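Local coordinates for protein putative carbohydrate-active enzyme (Uncultured organism, PDB 5WH8) that probably hydrolyses glycosidic bonds in cellulose, as the family 5 glycoside hydrolase part of a longer multi-modular protein, at residues P118-L122 against E162-V167; A194-P198 against N228-A232; E237-T241 against S299-I303. Residue numbers count along the deposited sequence, not the author numbering.

Interaction 1. Residues P118-L122 against E162-V167; sequences PNYTL and EYAEAV
Residues 118-121 form a short 3-10 turn that runs into helix 122-135. Residues 162-167 are a piece of helix 157-172. The backbones come closest at Asn119 and Tyr163, whose CA atoms are 5.3 Å apart. The turn is held by Thr121 N to Pro118 O (2.9 Å) and Leu122 N to Asn119 O (3.2 Å). Thr121 sits at the N-cap position, with chi1 near p. Its side chain caps nothing, and instead OG1 donates to Pro118 O at 2.8 Å. That OG1 also has Trp108 NE1 as a partner.

Ring packing dominates. Tyr163 has chi1 at t and chi2 near 81°, which sends its ring from the helix to the turn. Pro118 CB lies over one ring face in a CH-pi contact, 3.6 Å from the centroid and 8° off the normal. Pro118 O is 3.4 Å from Tyr163 CE1. The fold is a (beta/alpha)8 TIM barrel, and here the loop after strand 103-109 meets the helix that follows strand 142-145. Tyr163 OH is hydrogen-bonded to Ile146 O, just past the end of strand 142-145.

Apolar contacts continue along the helix. Leu122 (chi1 m, chi2 t) places CD2 3.7 Å from Tyr163 CE1, 3.8 Å from Val167 CG2 and 4.1 Å from Ala166 CB.

No hydrogen bond crosses. Asn119 (chi1 m, chi2 -73°) only packs its OD1 against Tyr163 CA (3.3 Å), while its ND2 bonds Asp117 OD1 and Asp159 O.

Interaction 2. Residues A194-P198 against N228-A232; sequences AAQDP and NKGLA. With EDO (1,2-ethanediol), chain C.
A lysine packs here by its carbon chain, and it shares the burial about equally with Leu231. Lys229 (chi1 m, chi2 t, chi3 p, chi4 p) folds along residues 195 and 196. Its CE is 3.2 Å from Ala195 O, and its CD is 3.6 Å from Gln196 NE2. That NE2 bonds Asp192 O. The CB atoms of Ala195 and Lys229 are 3.9 Å apart, and these two residues mark the closest backbone approach, 6.1 Å between CA atoms.

Residues 194-197 make a type I beta turn, closed by Asp197 N to Ala194 O at 3.1 Å. On the other side, helix 217-228 ends in a Schellman motif. Gly230 is its C-prime residue, with phi/psi 99/11, angles that call for glycine. The chain then extends at Leu231 toward strand 233-239.

Leu231 (chi1 m, chi2 t) faces the turn. Its CD1 is 3.7 Å from Ala195 CA, 3.8 Å from Ala195 CB and 4.3 Å from Ala194 CB. Its CD2 is 4.0 Å from Pro198 CB. Tyr206 packs on Ala194, Pro198 and Leu231.

Ala232 N donates to O2 of a 1,2-ethanediol (2.9 Å, 174°), probably from the crystallisation liquor.

These connections lead into two adjacent strands of the TIM barrel, 204-211 and 233-239. No hydrogen bond joins the two segments. They meet by van der Waals packing: the aliphatic part of Lys229 against a carbonyl and an amide, and Leu231 against Ala194, Ala195 and Pro198.

Interaction 3. Residues E237-T241 against S299-I303; sequences EFGTT and SGQYI. With EDO (1,2-ethanediol), chain E.
Thr240, Ile303 and Ser299 bury the most surface here. Residues 237-239 end barrel strand 233-239. Thr240 and Thr241 follow as loop. Residues 299-303 lie near the start of helix 298-307, where Ile303 N bonds Ser299 O at 3.0 Å. The backbones come closest at Thr240 and Ser299, 6.8 Å between CA atoms.

Thr240 points at the helix with chi1 at p. Its OG1 donates to Ser299 OG at 2.8 Å, the one hydrogen bond across the segments. Ser299 has chi1 at t, which turns its hydroxyl to the loop. The methyl of Thr240 takes the apolar side: CG2 is 4.1 Å from Tyr302 CD2 and 4.1 Å from Ile303 CD1.

Ile303 (chi1 m, chi2 m) lies one helical turn after Ser299. Its CD1 also touches Phe238 CZ at 3.9 Å. The CA-to-CB bond of Phe238 points sideways, but the tip of its ring reaches Ile303.

Gln301 OE1 takes a weak hydrogen bond from O2 of a 1,2-ethanediol (3.0 Å), probably from the crystallisation liquor.

Glu237 makes no contact with the helix. Its OE1 forms a salt bridge with Arg64 and its OE2 a hydrogen bond with Tyr211 OH. It also touches Glu149. Its place near the C-terminal end of the seventh barrel strand is consistent with that of the nucleophile in family 5 glycosidases.

The contact thus packs the last helix of the chain on the end of strand 233-239. Phe238 also meets Phe210, Trp268 and helix 251-263, while Tyr302 stacks on Phe251 of that helix and bonds Asn255.

All three contacts belong to one TIM barrel but join different parts of it. Interaction 3 is the most buried and lies nearest the chain centre. It alone has a hydrogen bond between its segments, and it alone uses a barrel strand. Interactions 1 and 2 are partly buried and lie farther out. Interaction 1 packs a loop on a helix around a tyrosine ring. Interaction 2 packs two loops together with aliphatic side chains. Helix 157-172 links these two: it supplies one side of interaction 1, and its Trp157 touches Ala194 of interaction 2. Interactions 1 and 3 lie on opposite sides of the chain centre, their centres about 31 Å apart.

Interaction 1. Residues P118-L122 against E162-V167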
loop_
_atom_site.group_PDB
_atom_site.type_symbol
_atom_site.label_atom_id
_atom_site.label_comp_id
_atom_site.label_asym_id
_atom_site.label_seq_id
_atom_site.Cartn_x
_atom_site.Cartn_y
_atom_site.Cartn_z
ATOM N N PRO A 118 7.089 -13.698 8.062
ATOM C CA PRO A 118 5.621 -13.626 8.126
ATOM C C PRO A 118 4.970 -14.970 8.495
ATOM O O PRO A 118 3.836 -14.993 8.970
ATOM C CB PRO A 118 5.227 -13.174 6.704
ATOM C CG PRO A 118 6.381 -13.614 5.829
ATOM C CD PRO A 118 7.610 -13.433 6.705
ATOM N N ASN A 119 5.661 -16.080 8.259
ATOM C CA ASN A 119 5.144 -17.372 8.693
ATOM C C ASN A 119 4.811 -17.402 10.178
ATOM O O ASN A 119 3.899 -18.132 10.599
ATOM C CB ASN A 119 6.139 -18.483 8.363
ATOM C CG ASN A 119 6.265 -18.702 6.887
ATOM O OD1 ASN A 119 5.357 -19.242 6.257
ATOM N ND2 ASN A 119 7.392 -18.285 6.317
ATOM N N TYR A 120 5.516 -16.595 10.968
ATOM C CA TYR A 120 5.314 -16.616 12.408
ATOM C C TYR A 120 4.070 -15.834 12.824
ATOM O O TYR A 120 3.791 -15.724 14.028
ATOM C CB TYR A 120 6.557 -16.076 13.120
ATOM C CG TYR A 120 7.795 -16.923 12.919
ATOM C CD1 TYR A 120 7.723 -18.220 12.388
ATOM C CD2 TYR A 120 9.046 -16.430 13.256
ATOM C CE1 TYR A 120 8.874 -18.983 12.204
ATOM C CE2 TYR A 120 10.191 -17.194 13.081
ATOM C CZ TYR A 120 10.098 -18.455 12.552
ATOM O OH TYR A 120 11.253 -19.209 12.375
ATOM N N THR A 121 3.328 -15.306 11.840
ATOM C CA THR A 121 2.036 -14.673 12.104
ATOM C C THR A 121 0.840 -15.475 11.566
ATOM O O THR A 121 -0.297 -15.001 11.662
ATOM C CB THR A 121 1.949 -13.250 11.489
ATOM O OG1 THR A 121 1.812 -13.344 10.060
ATOM C CG2 THR A 121 3.172 -12.430 11.850
ATOM N N LEU A 122 1.074 -16.692 11.062
ATOM C CA LEU A 122 0.032 -17.432 10.343
ATOM C C LEU A 122 -1.177 -17.825 11.190
ATOM O O LEU A 122 -2.287 -17.934 10.645
ATOM C CB LEU A 122 0.620 -18.701 9.695
ATOM C CG LEU A 122 1.302 -18.467 8.350
ATOM C CD1 LEU A 122 2.134 -19.666 7.929
ATOM C CD2 LEU A 122 0.277 -18.150 7.287
ATOM N N GLU A 162 6.702 -19.666 0.800
ATOM C CA GLU A 162 5.909 -20.637 1.543
ATOM C C GLU A 162 4.770 -19.968 2.321
ATOM O O GLU A 162 3.667 -20.497 2.378
ATOM C CB GLU A 162 6.805 -21.459 2.479
ATOM C CG GLU A 162 7.660 -22.439 1.658
ATOM C CD GLU A 162 8.542 -23.363 2.483
ATOM O OE1 GLU A 162 9.085 -22.941 3.523
ATOM O OE2 GLU A 162 8.701 -24.530 2.062
ATOM N N TYR A 163 5.030 -18.794 2.892
ATOM C CA TYR A 163 3.968 -18.004 3.519
ATOM C C TYR A 163 2.872 -17.678 2.511
ATOM O O TYR A 163 1.689 -17.866 2.788
ATOM C CB TYR A 163 4.537 -16.705 4.123
ATOM C CG TYR A 163 3.474 -15.703 4.576
ATOM C CD1 TYR A 163 2.838 -15.852 5.793
ATOM C CD2 TYR A 163 3.090 -14.638 3.762
ATOM C CE1 TYR A 163 1.873 -14.957 6.212
ATOM C CE2 TYR A 163 2.112 -13.737 4.169
ATOM C CZ TYR A 163 1.506 -13.909 5.389
ATOM O OH TYR A 163 0.522 -13.050 5.832
ATOM N N ALA A 164 3.274 -17.169 1.350
ATOM C CA ALA A 164 2.317 -16.771 0.322
ATOM C C ALA A 164 1.511 -17.972 -0.181
ATOM O O ALA A 164 0.325 -17.851 -0.485
ATOM C CB ALA A 164 3.036 -16.098 -0.836
ATOM N N GLU A 165 2.157 -19.128 -0.288
ATOM C CA GLU A 165 1.461 -20.322 -0.761
ATOM C C GLU A 165 0.500 -20.880 0.307
ATOM O O GLU A 165 -0.369 -21.705 -0.015
ATOM C CB GLU A 165 2.497 -21.354 -1.231
ATOM C CG GLU A 165 3.144 -20.926 -2.550
ATOM C CD GLU A 165 4.294 -21.794 -3.022
ATOM O OE1 GLU A 165 4.799 -22.635 -2.247
ATOM O OE2 GLU A 165 4.708 -21.603 -4.185
ATOM N N ALA A 166 0.628 -20.411 1.551
ATOM C CA ALA A 166 -0.351 -20.703 2.621
ATOM C C ALA A 166 -1.540 -19.738 2.594
ATOM O O ALA A 166 -2.701 -20.149 2.730
ATOM C CB ALA A 166 0.334 -20.660 4.012
ATOM N N VAL A 167 -1.260 -18.454 2.422
ATOM C CA VAL A 167 -2.305 -17.429 2.487
ATOM C C VAL A 167 -3.085 -17.241 1.171
ATOM O O VAL A 167 -4.291 -17.005 1.201
ATOM C CB VAL A 167 -1.678 -16.054 2.938
ATOM C CG1 VAL A 167 -2.644 -14.911 2.765
ATOM C CG2 VAL A 167 -1.179 -16.144 4.402
#

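Interaction 2. Residues A194-P198 against N228-A232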
loop_
_atom_site.group_PDB
_atom_site.type_symbol
_atom_site.label_atom_id
_atom_site.label_comp_id
_atom_site.label_asym_id
_atom_site.label_seq_id
_atom_site.Cartn_x
_atom_site.Cartn_y
_atom_site.Cartn_z
ATOM N N ALA A 194 13.063 -12.758 -5.697
ATOM C CA ALA A 194 11.755 -13.316 -5.970
ATOM C C ALA A 194 11.605 -13.698 -7.454
ATOM O O ALA A 194 10.966 -14.704 -7.795
ATOM C CB ALA A 194 10.673 -12.331 -5.551
ATOM N N ALA A 195 12.206 -12.893 -8.317
ATOM C CA ALA A 195 12.120 -13.091 -9.769
ATOM C C ALA A 195 12.790 -14.383 -10.223
ATOM O O ALA A 195 12.544 -14.832 -11.349
ATOM C CB ALA A 195 12.738 -11.935 -10.483
ATOM N N GLN A 196 13.641 -14.964 -9.379
ATOM C CA GLN A 196 14.308 -16.234 -9.721
ATOM C C GLN A 196 13.370 -17.441 -9.552
ATOM O O GLN A 196 13.617 -18.506 -10.123
ATOM C CB GLN A 196 15.573 -16.447 -8.871
ATOM C CG GLN A 196 16.533 -15.263 -8.840
ATOM C CD GLN A 196 17.048 -14.861 -10.222
ATOM O OE1 GLN A 196 17.491 -15.705 -11.006
ATOM N NE2 GLN A 196 17.001 -13.564 -10.522
ATOM N N ASP A 197 12.293 -17.271 -8.784
ATOM C CA ASP A 197 11.361 -18.353 -8.493
ATOM C C ASP A 197 9.997 -17.760 -8.158
ATOM O O ASP A 197 9.559 -17.836 -7.023
ATOM C CB ASP A 197 11.887 -19.196 -7.327
ATOM C CG ASP A 197 11.080 -20.471 -7.088
ATOM O OD1 ASP A 197 10.329 -20.923 -7.982
ATOM O OD2 ASP A 197 11.223 -21.039 -5.987
ATOM N N PRO A 198 9.324 -17.148 -9.149
ATOM C CA PRO A 198 8.081 -16.436 -8.829
ATOM C C PRO A 198 6.910 -17.334 -8.469
ATOM O O PRO A 198 6.899 -18.537 -8.776
ATOM C CB PRO A 198 7.772 -15.647 -10.113
ATOM C CG PRO A 198 8.590 -16.245 -11.173
ATOM C CD PRO A 198 9.758 -16.947 -10.538
ATOM N N ASN A 228 12.756 -6.957 -15.712
ATOM C CA ASN A 228 13.232 -7.633 -16.913
ATOM C C ASN A 228 12.892 -9.114 -16.915
ATOM O O ASN A 228 12.706 -9.718 -17.994
ATOM C CB ASN A 228 14.741 -7.417 -17.065
ATOM C CG ASN A 228 15.091 -5.985 -17.458
ATOM O OD1 ASN A 228 14.250 -5.222 -17.971
ATOM N ND2 ASN A 228 16.330 -5.616 -17.248
ATOM N N LYS A 229 12.770 -9.702 -15.729
ATOM C CA LYS A 229 12.355 -11.094 -15.578
ATOM C C LYS A 229 10.821 -11.290 -15.483
ATOM O O LYS A 229 10.349 -12.402 -15.230
ATOM C CB LYS A 229 13.036 -11.695 -14.353
ATOM C CG LYS A 229 14.556 -11.825 -14.563
ATOM C CD LYS A 229 15.238 -12.566 -13.439
ATOM C CE LYS A 229 14.871 -14.049 -13.427
ATOM N NZ LYS A 229 15.294 -14.764 -14.665
ATOM N N GLY A 230 10.070 -10.207 -15.664
ATOM C CA GLY A 230 8.628 -10.278 -15.844
ATOM C C GLY A 230 7.743 -9.993 -14.651
ATOM O O GLY A 230 6.539 -10.259 -14.749
ATOM N N LEU A 231 8.291 -9.467 -13.551
ATOM C CA LEU A 231 7.464 -9.152 -12.364
ATOM C C LEU A 231 6.870 -7.738 -12.425
ATOM O O LEU A 231 7.498 -6.795 -12.893
ATOM C CB LEU A 231 8.263 -9.285 -11.062
ATOM C CG LEU A 231 8.933 -10.620 -10.757
ATOM C CD1 LEU A 231 9.306 -10.723 -9.307
ATOM C CD2 LEU A 231 8.058 -11.786 -11.159
ATOM N N ALA A 232 5.636 -7.628 -11.951
ATOM C CA ALA A 232 4.948 -6.348 -11.793
ATOM C C ALA A 232 5.214 -5.855 -10.377
ATOM O O ALA A 232 4.920 -6.580 -9.420
ATOM C CB ALA A 232 3.456 -6.510 -12.036
HETATM C C1 EDO C . 3.717 -10.831 -13.405
HETATM O O1 EDO C . 2.344 -10.473 -13.608
HETATM C C2 EDO C . 3.926 -11.149 -11.933
HETATM O O2 EDO C . 4.056 -9.935 -11.179
#

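Interaction 3. Residues E237-T241 against S299-I303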
loop_
_atom_site.group_PDB
_atom_site.type_symbol
_atom_site.label_atom_id
_atom_site.label_comp_id
_atom_site.label_asym_id
_atom_site.label_seq_id
_atom_site.Cartn_x
_atom_site.Cartn_y
_atom_site.Cartn_z
ATOM N N GLU A 237 5.093 1.429 -0.141
ATOM C CA GLU A 237 5.607 2.329 0.883
ATOM C C GLU A 237 6.925 2.961 0.430
ATOM O O GLU A 237 7.848 2.246 0.039
ATOM C CB GLU A 237 5.815 1.590 2.213
ATOM C CG GLU A 237 6.023 2.511 3.416
ATOM C CD GLU A 237 6.330 1.734 4.693
ATOM O OE1 GLU A 237 5.513 0.869 5.102
ATOM O OE2 GLU A 237 7.398 1.999 5.274
ATOM N N PHE A 238 7.035 4.286 0.508
ATOM C CA PHE A 238 8.329 4.933 0.400
ATOM C C PHE A 238 8.327 6.202 1.237
ATOM O O PHE A 238 7.270 6.758 1.549
ATOM C CB PHE A 238 8.688 5.288 -1.054
ATOM C CG PHE A 238 7.940 6.507 -1.555
ATOM C CD1 PHE A 238 6.645 6.361 -2.033
ATOM C CD2 PHE A 238 8.494 7.782 -1.528
ATOM C CE1 PHE A 238 5.913 7.452 -2.462
ATOM C CE2 PHE A 238 7.753 8.880 -1.931
ATOM C CZ PHE A 238 6.468 8.704 -2.427
ATOM N N GLY A 239 9.528 6.675 1.543
ATOM C CA GLY A 239 9.700 7.909 2.295
ATOM C C GLY A 239 10.706 8.850 1.671
ATOM O O GLY A 239 11.524 8.476 0.820
ATOM N N THR A 240 10.648 10.096 2.123
ATOM C CA THR A 240 11.543 11.148 1.662
ATOM C C THR A 240 12.764 11.291 2.571
ATOM O O THR A 240 13.615 12.139 2.346
ATOM C CB THR A 240 10.802 12.488 1.625
ATOM O OG1 THR A 240 10.300 12.742 2.947
ATOM C CG2 THR A 240 9.654 12.461 0.643
ATOM N N THR A 241 12.792 10.492 3.625
ATOM C CA THR A 241 13.826 10.513 4.652
ATOM C C THR A 241 14.722 9.279 4.525
ATOM O O THR A 241 14.537 8.440 3.629
ATOM C CB THR A 241 13.173 10.522 6.041
ATOM O OG1 THR A 241 12.334 9.362 6.131
ATOM C CG2 THR A 241 12.349 11.765 6.261
ATOM N N SER A 299 7.808 17.619 4.152
ATOM C CA SER A 299 7.625 16.401 3.347
ATOM C C SER A 299 6.203 16.300 2.762
ATOM O O SER A 299 6.027 15.980 1.580
ATOM C CB SER A 299 7.948 15.143 4.181
ATOM O OG SER A 299 7.850 13.933 3.408
ATOM N N GLY A 300 5.182 16.615 3.556
ATOM C CA GLY A 300 3.813 16.595 3.063
ATOM C C GLY A 300 3.559 17.590 1.922
ATOM O O GLY A 300 2.795 17.332 0.978
ATOM N N GLN A 301 4.203 18.750 2.002
ATOM C CA GLN A 301 4.076 19.760 0.952
ATOM C C GLN A 301 4.629 19.221 -0.372
ATOM O O GLN A 301 4.011 19.367 -1.422
ATOM C CB GLN A 301 4.783 21.053 1.390
ATOM C CG GLN A 301 4.778 22.156 0.364
ATOM C CD GLN A 301 5.396 23.433 0.922
ATOM O OE1 GLN A 301 4.711 24.450 1.110
ATOM N NE2 GLN A 301 6.691 23.376 1.212
ATOM N N TYR A 302 5.784 18.570 -0.293
ATOM C CA TYR A 302 6.445 18.001 -1.459
ATOM C C TYR A 302 5.595 16.892 -2.075
ATOM O O TYR A 302 5.364 16.881 -3.286
ATOM C CB TYR A 302 7.833 17.472 -1.062
ATOM C CG TYR A 302 8.514 16.581 -2.092
ATOM C CD1 TYR A 302 9.333 17.115 -3.069
ATOM C CD2 TYR A 302 8.359 15.212 -2.051
ATOM C CE1 TYR A 302 9.975 16.298 -3.988
ATOM C CE2 TYR A 302 8.985 14.381 -2.973
ATOM C CZ TYR A 302 9.778 14.932 -3.941
ATOM O OH TYR A 302 10.374 14.071 -4.840
ATOM N N ILE A 303 5.076 15.990 -1.240
ATOM C CA ILE A 303 4.239 14.899 -1.734
ATOM C C ILE A 303 2.897 15.393 -2.285
ATOM O O ILE A 303 2.465 14.958 -3.348
ATOM C CB ILE A 303 4.023 13.834 -0.598
ATOM C CG1 ILE A 303 5.366 13.227 -0.179
ATOM C CG2 ILE A 303 2.992 12.769 -1.023
ATOM C CD1 ILE A 303 6.056 12.368 -1.261
HETATM C C1 EDO E . 6.292 23.344 5.931
HETATM O O1 EDO E . 6.507 24.701 6.337
HETATM C C2 EDO E . 4.958 23.254 5.207
HETATM O O2 EDO E . 4.968 24.153 4.102
#